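Local coordinates for aminopeptidase N family protein (Idiomarina loihiensis L2TR, PDB 4FGM) that probably acts as a zinc-dependent aminopeptidase of the M61 family, removing residues from the amino ends of peptides, at residues G52-N58 with H79-Y85; L60-V64 with L74-K78; L284-L290 with S416-A420; V469-S473 with N486-Y491; S508-L514 with L559-Q564. All coordinates share one frame. Residues are numbered along the deposited sequence.

Interaction 1: residues G52-N58 with H79-Y85; sequences GLHAESN and HPVTVHY
Strands 53-57 and 81-85 run antiparallel, their axes 4.7 Å apart at 158°. His-54 with His-84 and Glu-56 with Thr-82 are hydrogen-bonded pairs, Ala-55 with Val-83 the non-hydrogen-bonded pair between. His-54 N to His-84 O and His-84 N to His-54 O are both 2.9 Å; Glu-56 N to Thr-82 O and Thr-82 N to Glu-56 O are both 3.0 Å. On the polar face (His-54, Glu-56, Thr-82, His-84) His-54 takes chi1 p, so its ring lies over His-84 CB, a CH-pi contact with CB 3.9 Å from the ring centroid, and its ND1 reaches Gly-52 O at 3.2 Å. Glu-56, also p, leans diagonally to meet His-84 (m), whose NE2 donates to Glu-56 OE2 at 2.7 Å. The other face is mainly aliphatic: Ala-55, Val-81 and Val-83, with Leu-53 CG 3.9 Å from Val-83 CG1. At its end Ser-57 (t) spends its OG on Pro-80 O at 2.7 Å. This part of the M61 N-terminal sheet is thus two-faced: aliphatic opposite a His-carboxylate bond.

Interaction 2: residues L60-V64 with L74-K78; sequences LSLPV and LARSK
One backbone hydrogen bond defines the register: Ala-75 N donates to Pro-63 O at 2.9 Å, next to the antiparallel non-hydrogen-bonded pair Val-64 and Leu-74, whose CA atoms are 4.5 Å apart. Beyond it the chains diverge, both extended as far as Ser-77; Pro-63, at phi -66° and psi 140°, has no amide hydrogen yet still accepts through its carbonyl. Leu-62 (chi1 t, chi2 p) points across the gap and sets CD1 3.7 Å from Ala-75 CB and CD2 4.5 Å from Leu-74 CD2. Alanine's methyl is small enough to sit against both Leu-62 and the proline ring, with Pro-63 CD 3.7 Å from Ala-75 CB. Val-64 (p) brings CG2 to 3.9 Å from Leu-74 CD2, which the m,t rotamer of Leu-74 carries toward it. Arg-76 points away and forms a salt bridge with Asp-27, while Ser-77 OG is hydrogen-bonded to Ser-57. The contact is the fraying end of the hairpin of strands 60-68 and 71-74, and Leu-62 and Leu-74 pack on Ala-55 of strand 53-57 and Val-81 of strand 81-91.

Interaction 3: residues L284-L290 with S416-A420; sequences LKPKAFL and SIGTA
Lys-287, Thr-419 and Gly-418 bury most of the surface, where two loops join through a short backbone bridge between Pro-286 and Thr-419, CA atoms 4.5 Å apart. Thr-419 is extended (phi -111°, psi 137°) and bonded on both sides of its backbone: its N donates to Lys-285 O at 2.9 Å, and Lys-287 N donates to Thr-419 O at 3.2 Å. The p rotamer of Thr-419 sets its CG2 3.5 Å from Leu-284 CD2, while OG1 is held by Tyr-306 and Gln-302. Lys-287 opens a 3-10 turn; its chain, m at chi1 and then extended, lies along the other loop, with CE 3.4 Å from Gly-418 O and 3.5 Å from Ile-417 O. Gly-418 sits beneath, with phi 91° and psi 155°, angles that crowd a side chain against the preceding carbonyl; a CB would also collide with Leu-290 CD1 and Lys-287 CG. Gly-418 CA instead approaches Lys-285 O at 3.1 Å and Leu-290 CD1 at 3.7 Å. Leu-284 also packs on Phe-412 of helix 401-413. The bridge ties the loop after the helix bearing the zinc-binding HExxH motif to the loop after helix 401-413, with the side chain of Pro-286 about 12 Å from the zinc ion.

Interaction 4: residues V469-S473 with N486-Y491; sequences VDDNS and NFGAKY
Residues 470-473 form a type I beta turn, closed by Ser-473 N to Asp-470 O at 3.1 Å, and it faces the bend leading into strand 489-491. In that bend Phe-487 (phi -67°, psi -31°) and Gly-488 (phi 76°, psi 40°) turn the chain, the positive phi being easily met by glycine, before Ala-489 becomes extended. Asn-472 and Lys-490 have the nearest CA atoms, 5.4 Å apart. Asp-471, m at chi1, points its carboxylate into the bend. Asp-471 OD2 accepts from Phe-487 N at 2.9 Å, and OD1 from Gly-488 N at 2.8 Å and Ala-489 N at 3.3 Å. Asn-472, also m, brings its OD1 to 2.8 Å from Tyr-491 N, while its ND2 lies over one face of the tyrosine ring, 3.4 Å from Tyr-491 CE1. A water bridges Asp-471 N (3.0 Å), Asp-471 OD2 (2.6 Å) and Tyr-491 OH (2.8 Å). Ser-473 OG donates to Asp-470 OD2 at 2.7 Å. Phe-487 turns its ring away, to meet Trp-563 edge-to-face. The turn packs on the first strand of what is probably a PDZ-like domain, where a buried carboxylate is compensated by three backbone amides and a water, without a basic side chain from either segment.

Interaction 5: residues S508-L514 with L559-Q564; sequences SAYHAGL and LELTWQ
Ala-512 sets its methyl group on strand 559-562, with CB 3.7 Å from Leu-561 CB and 3.3 Å from Glu-560 O; a small side chain suits this close approach, since the CA atoms of Ala-512 and Leu-561 are only 4.8 Å apart. Helix 508-512 crosses the strand at 145°, its axis 7.2 Å away. Gly-513 ends the helix in a Schellman motif, with positive phi (95°) and bonds back into the last turn, Leu-514 N to Ala-509 O at 3.2 Å and Gly-513 N to Tyr-510 O at 3.3 Å. The chain then carries Leu-514 (m,t) onto the strand, where its CD2 is 3.6 Å from Leu-559 CD1. At the other end Ser-508 (m) accepts through OG from Gln-564 N at 3.0 Å, and Gln-564 NE2 is bonded to Asp-506 O. Two waters fill the seam: one joins Ser-508 O and Thr-562 N, each at 3.0 Å, the other Ala-512 O at 2.7 Å and Glu-560 N at 3.3 Å. A short helix packed on this antiparallel sheet is consistent with a PDZ-like domain. The helix thus packs by aliphatic contact, while water links its carbonyls to strand amides that have no direct partner across the contact.

Interactions 1 and 2 belong to one mixed sheet, here antiparallel, in the N-terminal region, interaction 2 nested within the loop that interaction 1 closes; Ala-55 O to Leu-62 N and Ser-57 OG to Ser-77 OG, both 2.8 Å, join them. Interaction 1 is partly buried and rich in backbone bonds, interaction 2 a surface contact with one. Interactions 4 and 5 share the C-terminal sheet and meet where Phe-487 O lies 2.7 Å from Ala-509 N: the first is buried and polar, the second partly buried and largely aliphatic. Interaction 3, partly buried, touches none of these, linking loops of the helical catalytic region by a single backbone bridge, its centre about 37 Å from that of interaction 1 and 41 Å from that of interaction 4.

Interaction 1: residues G52-N58 with H79-Y85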
# COMPACT_ATOMS: atom_id res chain seq x y z
N GLY A 52 26.20 11.72 -13.67
CA GLY A 52 26.93 12.10 -14.87
C GLY A 52 26.10 12.56 -16.05
O GLY A 52 26.30 12.09 -17.17
N LEU A 53 25.17 13.47 -15.81
CA LEU A 53 24.32 13.96 -16.89
C LEU A 53 25.07 14.96 -17.76
O LEU A 53 25.80 15.82 -17.25
CB LEU A 53 23.05 14.61 -16.32
CG LEU A 53 21.99 15.14 -17.30
CD1 LEU A 53 20.61 14.98 -16.70
CD2 LEU A 53 22.27 16.60 -17.63
N HIS A 54 24.94 14.82 -19.08
CA HIS A 54 25.56 15.76 -20.01
C HIS A 54 24.68 15.82 -21.26
O HIS A 54 23.77 15.00 -21.43
CB HIS A 54 27.00 15.36 -20.36
CG HIS A 54 27.14 13.99 -20.93
ND1 HIS A 54 27.04 12.84 -20.17
CD2 HIS A 54 27.40 13.57 -22.20
CE1 HIS A 54 27.24 11.78 -20.94
NE2 HIS A 54 27.46 12.20 -22.17
N ALA A 55 24.91 16.80 -22.12
CA ALA A 55 24.07 16.95 -23.30
C ALA A 55 24.88 17.15 -24.56
O ALA A 55 26.05 17.51 -24.51
CB ALA A 55 23.13 18.11 -23.12
N GLU A 56 24.24 16.92 -25.70
CA GLU A 56 24.91 17.09 -26.97
C GLU A 56 23.92 17.48 -28.05
O GLU A 56 22.74 17.10 -27.99
CB GLU A 56 25.62 15.80 -27.38
CG GLU A 56 24.68 14.70 -27.82
CD GLU A 56 25.39 13.54 -28.48
OE1 GLU A 56 26.20 13.79 -29.40
OE2 GLU A 56 25.13 12.38 -28.10
N SER A 57 24.39 18.25 -29.02
CA SER A 57 23.54 18.68 -30.11
C SER A 57 24.40 18.95 -31.33
O SER A 57 25.45 19.58 -31.24
CB SER A 57 22.76 19.94 -29.73
OG SER A 57 21.75 20.20 -30.69
N ASN A 58 23.94 18.46 -32.47
CA ASN A 58 24.63 18.65 -33.73
C ASN A 58 26.10 18.25 -33.64
O ASN A 58 26.98 18.97 -34.10
CB ASN A 58 24.51 20.10 -34.17
CG ASN A 58 24.72 20.29 -35.66
OD1 ASN A 58 24.28 19.47 -36.48
ND2 ASN A 58 25.39 21.38 -36.03
N HIS A 79 19.18 22.81 -33.17
CA HIS A 79 19.03 21.41 -33.53
C HIS A 79 18.49 20.53 -32.41
O HIS A 79 18.41 20.95 -31.24
CB HIS A 79 20.38 20.83 -33.95
CG HIS A 79 21.11 21.68 -34.95
ND1 HIS A 79 22.20 22.45 -34.61
CD2 HIS A 79 20.90 21.87 -36.27
CE1 HIS A 79 22.63 23.08 -35.69
NE2 HIS A 79 21.86 22.75 -36.71
N PRO A 80 18.09 19.30 -32.75
CA PRO A 80 17.56 18.35 -31.77
C PRO A 80 18.65 18.17 -30.70
O PRO A 80 19.84 18.27 -31.00
CB PRO A 80 17.36 17.08 -32.59
CG PRO A 80 17.05 17.60 -33.96
CD PRO A 80 18.02 18.74 -34.12
N VAL A 81 18.24 17.90 -29.47
CA VAL A 81 19.21 17.70 -28.40
C VAL A 81 19.04 16.33 -27.76
O VAL A 81 17.92 15.83 -27.61
CB VAL A 81 19.08 18.79 -27.30
CG1 VAL A 81 19.98 18.47 -26.12
CG2 VAL A 81 19.46 20.16 -27.87
N THR A 82 20.17 15.72 -27.41
CA THR A 82 20.18 14.42 -26.76
C THR A 82 20.84 14.58 -25.39
O THR A 82 21.95 15.09 -25.28
CB THR A 82 20.98 13.39 -27.59
OG1 THR A 82 20.39 13.27 -28.90
CG2 THR A 82 20.95 12.02 -26.92
N VAL A 83 20.13 14.15 -24.35
CA VAL A 83 20.63 14.25 -22.99
C VAL A 83 20.98 12.84 -22.51
O VAL A 83 20.17 11.93 -22.64
CB VAL A 83 19.56 14.86 -22.06
CG1 VAL A 83 20.12 15.08 -20.67
CG2 VAL A 83 19.06 16.17 -22.66
N HIS A 84 22.18 12.67 -21.98
CA HIS A 84 22.63 11.37 -21.50
C HIS A 84 22.89 11.39 -20.00
O HIS A 84 23.41 12.37 -19.47
CB HIS A 84 23.95 10.97 -22.17
CG HIS A 84 23.90 10.92 -23.66
ND1 HIS A 84 23.41 9.84 -24.36
CD2 HIS A 84 24.34 11.80 -24.59
CE1 HIS A 84 23.54 10.06 -25.66
NE2 HIS A 84 24.10 11.24 -25.82
N TYR A 85 22.51 10.32 -19.31
CA TYR A 85 22.78 10.19 -17.88
C TYR A 85 22.62 8.75 -17.44
O TYR A 85 22.09 7.92 -18.18
CB TYR A 85 21.88 11.11 -17.03
CG TYR A 85 20.40 10.97 -17.25
CD1 TYR A 85 19.75 11.71 -18.23
CD2 TYR A 85 19.63 10.09 -16.48
CE1 TYR A 85 18.37 11.60 -18.44
CE2 TYR A 85 18.24 9.96 -16.68
CZ TYR A 85 17.63 10.72 -17.66
OH TYR A 85 16.27 10.61 -17.89

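Interaction 2: residues L60-V64 with L74-K78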
# COMPACT_ATOMS: atom_id res chain seq x y z
N LEU A 60 28.11 18.26 -31.19
CA LEU A 60 28.93 19.01 -30.24
C LEU A 60 28.35 18.92 -28.85
O LEU A 60 27.12 18.87 -28.68
CB LEU A 60 29.02 20.48 -30.66
CG LEU A 60 29.63 20.74 -32.04
CD1 LEU A 60 29.51 22.20 -32.41
CD2 LEU A 60 31.08 20.29 -32.03
N SER A 61 29.21 18.89 -27.84
CA SER A 61 28.71 18.82 -26.47
C SER A 61 27.90 20.09 -26.26
O SER A 61 28.26 21.16 -26.76
CB SER A 61 29.85 18.75 -25.46
OG SER A 61 30.56 19.97 -25.40
N LEU A 62 26.80 19.97 -25.54
CA LEU A 62 25.95 21.13 -25.26
C LEU A 62 25.97 21.40 -23.77
O LEU A 62 25.83 20.49 -22.96
CB LEU A 62 24.51 20.86 -25.72
CG LEU A 62 23.49 21.98 -25.54
CD1 LEU A 62 23.88 23.18 -26.39
CD2 LEU A 62 22.12 21.49 -25.93
N PRO A 63 26.16 22.66 -23.38
CA PRO A 63 26.19 23.01 -21.96
C PRO A 63 24.84 22.79 -21.28
O PRO A 63 23.78 23.06 -21.85
CB PRO A 63 26.59 24.48 -21.97
CG PRO A 63 27.37 24.62 -23.25
CD PRO A 63 26.54 23.82 -24.21
N VAL A 64 24.89 22.28 -20.06
CA VAL A 64 23.69 22.04 -19.27
C VAL A 64 24.07 22.23 -17.81
O VAL A 64 25.10 21.73 -17.38
CB VAL A 64 23.16 20.60 -19.47
CG1 VAL A 64 24.25 19.59 -19.16
CG2 VAL A 64 21.95 20.36 -18.59
N LEU A 74 19.14 23.53 -20.20
CA LEU A 74 19.99 23.33 -21.38
C LEU A 74 20.34 24.63 -22.09
O LEU A 74 19.56 25.58 -22.09
CB LEU A 74 19.28 22.43 -22.40
CG LEU A 74 18.96 20.97 -22.08
CD1 LEU A 74 17.98 20.45 -23.11
CD2 LEU A 74 20.24 20.14 -22.08
N ALA A 75 21.52 24.66 -22.70
CA ALA A 75 21.92 25.84 -23.45
C ALA A 75 21.05 25.81 -24.72
O ALA A 75 20.53 24.76 -25.10
CB ALA A 75 23.39 25.76 -23.82
N ARG A 76 20.87 26.97 -25.34
CA ARG A 76 20.06 27.08 -26.56
C ARG A 76 20.63 26.26 -27.71
O ARG A 76 21.84 26.09 -27.83
CB ARG A 76 19.99 28.54 -27.02
CG ARG A 76 19.21 29.46 -26.12
CD ARG A 76 19.50 30.90 -26.48
NE ARG A 76 18.63 31.82 -25.75
CZ ARG A 76 17.34 31.98 -26.01
NH1 ARG A 76 16.76 31.28 -26.99
NH2 ARG A 76 16.61 32.82 -25.29
N SER A 77 19.74 25.77 -28.57
CA SER A 77 20.18 25.00 -29.73
C SER A 77 19.14 25.03 -30.83
O SER A 77 17.94 24.95 -30.55
CB SER A 77 20.48 23.56 -29.33
OG SER A 77 20.85 22.80 -30.48
N LYS A 78 19.59 25.15 -32.07
CA LYS A 78 18.70 25.18 -33.23
C LYS A 78 18.40 23.76 -33.67
O LYS A 78 17.48 23.52 -34.46
CB LYS A 78 19.36 25.92 -34.39
CG LYS A 78 19.52 27.42 -34.20
CD LYS A 78 20.49 27.99 -35.22
CE LYS A 78 20.38 29.50 -35.33
NZ LYS A 78 20.48 30.19 -34.02

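Interaction 3: residues L284-L290 with S416-A420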
# COMPACT_ATOMS: atom_id res chain seq x y z
N LEU A 284 -11.06 6.97 -10.97
CA LEU A 284 -11.89 7.76 -10.07
C LEU A 284 -10.83 8.30 -9.11
O LEU A 284 -10.10 7.52 -8.51
CB LEU A 284 -12.88 6.87 -9.31
CG LEU A 284 -14.14 7.45 -8.64
CD1 LEU A 284 -14.24 6.90 -7.23
CD2 LEU A 284 -14.11 8.97 -8.62
N LYS A 285 -10.71 9.62 -8.99
CA LYS A 285 -9.69 10.19 -8.11
C LYS A 285 -10.04 11.62 -7.72
O LYS A 285 -10.93 12.22 -8.32
CB LYS A 285 -8.33 10.16 -8.80
CG LYS A 285 -8.15 11.22 -9.88
CD LYS A 285 -6.84 11.05 -10.65
CE LYS A 285 -6.91 9.88 -11.62
NZ LYS A 285 -5.68 9.74 -12.47
N PRO A 286 -9.36 12.18 -6.71
CA PRO A 286 -9.66 13.56 -6.31
C PRO A 286 -9.17 14.56 -7.37
O PRO A 286 -8.20 14.29 -8.08
CB PRO A 286 -8.94 13.71 -4.97
CG PRO A 286 -7.78 12.79 -5.10
CD PRO A 286 -8.36 11.58 -5.79
N LYS A 287 -9.83 15.70 -7.46
CA LYS A 287 -9.47 16.72 -8.43
C LYS A 287 -8.06 17.24 -8.22
O LYS A 287 -7.40 17.67 -9.17
CB LYS A 287 -10.48 17.87 -8.38
CG LYS A 287 -11.89 17.42 -8.69
CD LYS A 287 -12.84 18.57 -8.99
CE LYS A 287 -14.23 18.03 -9.31
NZ LYS A 287 -15.17 19.09 -9.76
N ALA A 288 -7.58 17.18 -6.98
CA ALA A 288 -6.23 17.64 -6.67
C ALA A 288 -5.20 16.81 -7.43
O ALA A 288 -4.05 17.23 -7.56
CB ALA A 288 -5.99 17.55 -5.17
N PHE A 289 -5.61 15.65 -7.93
CA PHE A 289 -4.71 14.77 -8.68
C PHE A 289 -4.99 14.86 -10.20
O PHE A 289 -4.54 14.01 -10.97
CB PHE A 289 -4.88 13.31 -8.22
CG PHE A 289 -4.37 13.03 -6.82
CD1 PHE A 289 -3.72 14.01 -6.08
CD2 PHE A 289 -4.53 11.77 -6.25
CE1 PHE A 289 -3.24 13.74 -4.80
CE2 PHE A 289 -4.06 11.48 -4.97
CZ PHE A 289 -3.41 12.48 -4.24
N LEU A 290 -5.74 15.88 -10.61
CA LEU A 290 -6.08 16.08 -12.01
C LEU A 290 -5.70 17.48 -12.50
O LEU A 290 -6.53 18.39 -12.50
CB LEU A 290 -7.59 15.86 -12.22
CG LEU A 290 -8.09 14.42 -12.06
CD1 LEU A 290 -9.62 14.41 -11.99
CD2 LEU A 290 -7.59 13.56 -13.22
N SER A 416 -13.54 11.02 -15.68
CA SER A 416 -12.36 11.80 -15.32
C SER A 416 -12.72 13.14 -14.68
O SER A 416 -11.92 14.07 -14.66
CB SER A 416 -11.47 12.05 -16.54
OG SER A 416 -10.94 10.84 -17.05
N ILE A 417 -13.94 13.22 -14.16
CA ILE A 417 -14.43 14.44 -13.52
C ILE A 417 -13.68 14.75 -12.23
O ILE A 417 -13.33 15.89 -11.96
CB ILE A 417 -15.95 14.32 -13.20
CG1 ILE A 417 -16.74 14.28 -14.51
CG2 ILE A 417 -16.40 15.46 -12.31
CD1 ILE A 417 -16.34 15.36 -15.49
N GLY A 418 -13.46 13.71 -11.42
CA GLY A 418 -12.76 13.90 -10.16
C GLY A 418 -13.71 14.18 -9.01
O GLY A 418 -14.82 14.68 -9.22
N THR A 419 -13.28 13.87 -7.80
CA THR A 419 -14.10 14.09 -6.62
C THR A 419 -13.52 15.19 -5.74
O THR A 419 -12.31 15.25 -5.53
CB THR A 419 -14.21 12.81 -5.76
OG1 THR A 419 -12.90 12.38 -5.36
CG2 THR A 419 -14.90 11.71 -6.53
N ALA A 420 -14.39 16.06 -5.24
CA ALA A 420 -13.97 17.14 -4.34
C ALA A 420 -14.11 16.55 -2.94
O ALA A 420 -14.71 15.49 -2.77
CB ALA A 420 -14.88 18.36 -4.50

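Interaction 4: residues V469-S473 with N486-Y491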
# COMPACT_ATOMS: atom_id res chain seq x y z
N VAL A 469 -3.12 -12.36 23.91
CA VAL A 469 -2.22 -13.30 24.59
C VAL A 469 -0.92 -12.62 25.02
O VAL A 469 -0.23 -13.09 25.92
CB VAL A 469 -1.93 -14.55 23.70
CG1 VAL A 469 -3.26 -15.17 23.26
CG2 VAL A 469 -1.07 -14.18 22.51
N ASP A 470 -0.58 -11.52 24.34
CA ASP A 470 0.61 -10.74 24.66
C ASP A 470 0.51 -9.38 23.98
O ASP A 470 -0.38 -9.16 23.16
CB ASP A 470 1.90 -11.48 24.25
CG ASP A 470 2.09 -11.57 22.74
OD1 ASP A 470 3.00 -12.31 22.30
OD2 ASP A 470 1.36 -10.90 21.99
N ASP A 471 1.41 -8.47 24.33
CA ASP A 471 1.42 -7.12 23.77
C ASP A 471 1.50 -7.04 22.25
O ASP A 471 1.06 -6.05 21.66
CB ASP A 471 2.60 -6.33 24.37
CG ASP A 471 2.38 -5.94 25.82
OD1 ASP A 471 1.62 -4.98 26.07
OD2 ASP A 471 2.97 -6.60 26.70
N ASN A 472 2.07 -8.07 21.62
CA ASN A 472 2.24 -8.07 20.17
C ASN A 472 1.22 -8.91 19.41
O ASN A 472 1.41 -9.18 18.22
CB ASN A 472 3.64 -8.58 19.82
CG ASN A 472 4.71 -7.97 20.69
OD1 ASN A 472 4.86 -6.74 20.77
ND2 ASN A 472 5.48 -8.82 21.36
N SER A 473 0.14 -9.31 20.07
CA SER A 473 -0.86 -10.14 19.42
C SER A 473 -2.26 -9.56 19.34
O SER A 473 -3.24 -10.30 19.41
CB SER A 473 -0.94 -11.51 20.12
OG SER A 473 0.23 -12.27 19.90
N ASN A 486 0.03 -6.82 30.99
CA ASN A 486 0.86 -6.56 29.82
C ASN A 486 1.58 -5.22 29.94
O ASN A 486 1.22 -4.37 30.75
CB ASN A 486 0.07 -6.65 28.50
CG ASN A 486 -0.91 -5.52 28.30
OD1 ASN A 486 -0.94 -4.55 29.05
ND2 ASN A 486 -1.72 -5.64 27.26
N PHE A 487 2.63 -5.07 29.16
CA PHE A 487 3.42 -3.86 29.21
C PHE A 487 2.72 -2.62 28.73
O PHE A 487 2.99 -1.53 29.22
CB PHE A 487 4.69 -4.04 28.38
CG PHE A 487 5.71 -4.93 29.01
CD1 PHE A 487 6.47 -4.47 30.08
CD2 PHE A 487 5.92 -6.22 28.54
CE1 PHE A 487 7.42 -5.29 30.66
CE2 PHE A 487 6.87 -7.04 29.12
CZ PHE A 487 7.62 -6.58 30.17
N GLY A 488 1.81 -2.79 27.78
CA GLY A 488 1.17 -1.62 27.21
C GLY A 488 2.27 -1.09 26.28
O GLY A 488 2.50 0.11 26.19
N ALA A 489 2.95 -2.03 25.62
CA ALA A 489 4.04 -1.71 24.71
C ALA A 489 4.37 -2.88 23.80
O ALA A 489 4.34 -4.04 24.22
CB ALA A 489 5.29 -1.32 25.52
N LYS A 490 4.67 -2.59 22.54
CA LYS A 490 5.04 -3.65 21.61
C LYS A 490 6.54 -3.89 21.73
O LYS A 490 7.29 -2.98 22.07
CB LYS A 490 4.68 -3.25 20.18
CG LYS A 490 3.20 -3.36 19.84
CD LYS A 490 2.97 -3.02 18.38
CE LYS A 490 3.79 -3.92 17.47
NZ LYS A 490 3.68 -3.51 16.04
N TYR A 491 6.97 -5.11 21.45
CA TYR A 491 8.38 -5.43 21.54
C TYR A 491 8.78 -6.59 20.65
O TYR A 491 7.94 -7.37 20.20
CB TYR A 491 8.75 -5.74 22.99
CG TYR A 491 7.98 -6.88 23.62
CD1 TYR A 491 8.38 -8.21 23.43
CD2 TYR A 491 6.85 -6.63 24.39
CE1 TYR A 491 7.65 -9.26 23.99
CE2 TYR A 491 6.11 -7.68 24.95
CZ TYR A 491 6.52 -8.99 24.75
OH TYR A 491 5.79 -10.01 25.32
O HOH W 1 3.42 -9.10 26.47

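Interaction 5: residues S508-L514 with L559-Q564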
# COMPACT_ATOMS: atom_id res chain seq x y z
N SER A 508 1.19 0.61 31.53
CA SER A 508 2.27 0.09 32.38
C SER A 508 3.71 0.51 32.06
O SER A 508 4.39 1.10 32.90
CB SER A 508 2.18 -1.44 32.45
OG SER A 508 0.93 -1.83 32.99
N ALA A 509 4.18 0.19 30.87
CA ALA A 509 5.54 0.54 30.46
C ALA A 509 5.75 2.04 30.59
O ALA A 509 6.78 2.52 31.08
CB ALA A 509 5.77 0.11 29.03
N TYR A 510 4.75 2.79 30.16
CA TYR A 510 4.80 4.23 30.21
C TYR A 510 5.08 4.79 31.60
O TYR A 510 5.92 5.69 31.76
CB TYR A 510 3.49 4.78 29.67
CG TYR A 510 3.28 6.24 29.91
CD1 TYR A 510 2.64 6.69 31.06
CD2 TYR A 510 3.73 7.18 28.99
CE1 TYR A 510 2.45 8.04 31.28
CE2 TYR A 510 3.54 8.53 29.20
CZ TYR A 510 2.90 8.96 30.35
OH TYR A 510 2.67 10.30 30.55
N HIS A 511 4.39 4.27 32.60
CA HIS A 511 4.58 4.76 33.96
C HIS A 511 5.90 4.38 34.59
O HIS A 511 6.39 5.06 35.48
CB HIS A 511 3.43 4.29 34.84
CG HIS A 511 2.17 5.05 34.60
ND1 HIS A 511 2.00 6.35 35.01
CD2 HIS A 511 1.05 4.72 33.91
CE1 HIS A 511 0.83 6.80 34.58
NE2 HIS A 511 0.23 5.83 33.91
N ALA A 512 6.47 3.28 34.11
CA ALA A 512 7.74 2.81 34.62
C ALA A 512 8.89 3.61 34.02
O ALA A 512 9.99 3.63 34.57
CB ALA A 512 7.89 1.33 34.30
N GLY A 513 8.63 4.28 32.91
CA GLY A 513 9.66 5.07 32.27
C GLY A 513 10.39 4.36 31.15
O GLY A 513 11.54 4.70 30.86
N LEU A 514 9.77 3.36 30.54
CA LEU A 514 10.39 2.63 29.43
C LEU A 514 10.05 3.38 28.15
O LEU A 514 9.01 4.03 28.05
CB LEU A 514 9.84 1.20 29.35
CG LEU A 514 10.33 0.20 30.39
CD1 LEU A 514 9.40 -1.00 30.40
CD2 LEU A 514 11.76 -0.20 30.08
N LEU A 559 14.25 0.14 36.76
CA LEU A 559 12.93 0.74 36.88
C LEU A 559 11.94 -0.08 37.70
O LEU A 559 12.08 -1.29 37.86
CB LEU A 559 12.34 0.96 35.48
CG LEU A 559 13.23 1.70 34.47
CD1 LEU A 559 12.61 1.66 33.08
CD2 LEU A 559 13.41 3.14 34.93
N GLU A 560 10.92 0.60 38.22
CA GLU A 560 9.87 -0.05 38.97
C GLU A 560 8.61 0.00 38.11
O GLU A 560 8.24 1.06 37.60
CB GLU A 560 9.62 0.66 40.31
CG GLU A 560 8.30 0.26 40.97
CD GLU A 560 8.13 0.79 42.39
OE1 GLU A 560 8.85 0.31 43.29
OE2 GLU A 560 7.27 1.67 42.60
N LEU A 561 7.96 -1.14 37.94
CA LEU A 561 6.75 -1.19 37.14
C LEU A 561 5.58 -1.86 37.87
O LEU A 561 5.73 -2.91 38.51
CB LEU A 561 7.03 -1.92 35.81
CG LEU A 561 5.88 -2.13 34.82
CD1 LEU A 561 6.46 -2.35 33.44
CD2 LEU A 561 5.01 -3.31 35.25
N THR A 562 4.41 -1.23 37.79
CA THR A 562 3.23 -1.79 38.42
C THR A 562 2.25 -2.14 37.32
O THR A 562 1.81 -1.28 36.57
CB THR A 562 2.57 -0.79 39.39
OG1 THR A 562 3.52 -0.40 40.39
CG2 THR A 562 1.36 -1.43 40.07
N TRP A 563 1.92 -3.43 37.22
CA TRP A 563 1.02 -3.91 36.18
C TRP A 563 -0.37 -3.32 36.32
O TRP A 563 -1.01 -3.48 37.36
CB TRP A 563 0.92 -5.44 36.23
CG TRP A 563 2.23 -6.12 36.07
CD1 TRP A 563 2.96 -6.73 37.05
CD2 TRP A 563 2.98 -6.26 34.86
NE1 TRP A 563 4.12 -7.24 36.51
CE2 TRP A 563 4.15 -6.97 35.17
CE3 TRP A 563 2.76 -5.86 33.53
CZ2 TRP A 563 5.12 -7.28 34.21
CZ3 TRP A 563 3.72 -6.16 32.57
CH2 TRP A 563 4.89 -6.87 32.92
N GLN A 564 -0.82 -2.65 35.28
CA GLN A 564 -2.15 -2.04 35.28
C GLN A 564 -3.17 -3.07 34.83
O GLN A 564 -2.82 -4.20 34.47
CB GLN A 564 -2.23 -0.86 34.31
CG GLN A 564 -1.49 0.39 34.71
CD GLN A 564 -1.63 1.49 33.67
OE1 GLN A 564 -2.20 1.27 32.59
NE2 GLN A 564 -1.12 2.67 33.97
O HOH W 2 4.06 1.09 35.93
O HOH W 3 10.18 3.66 37.23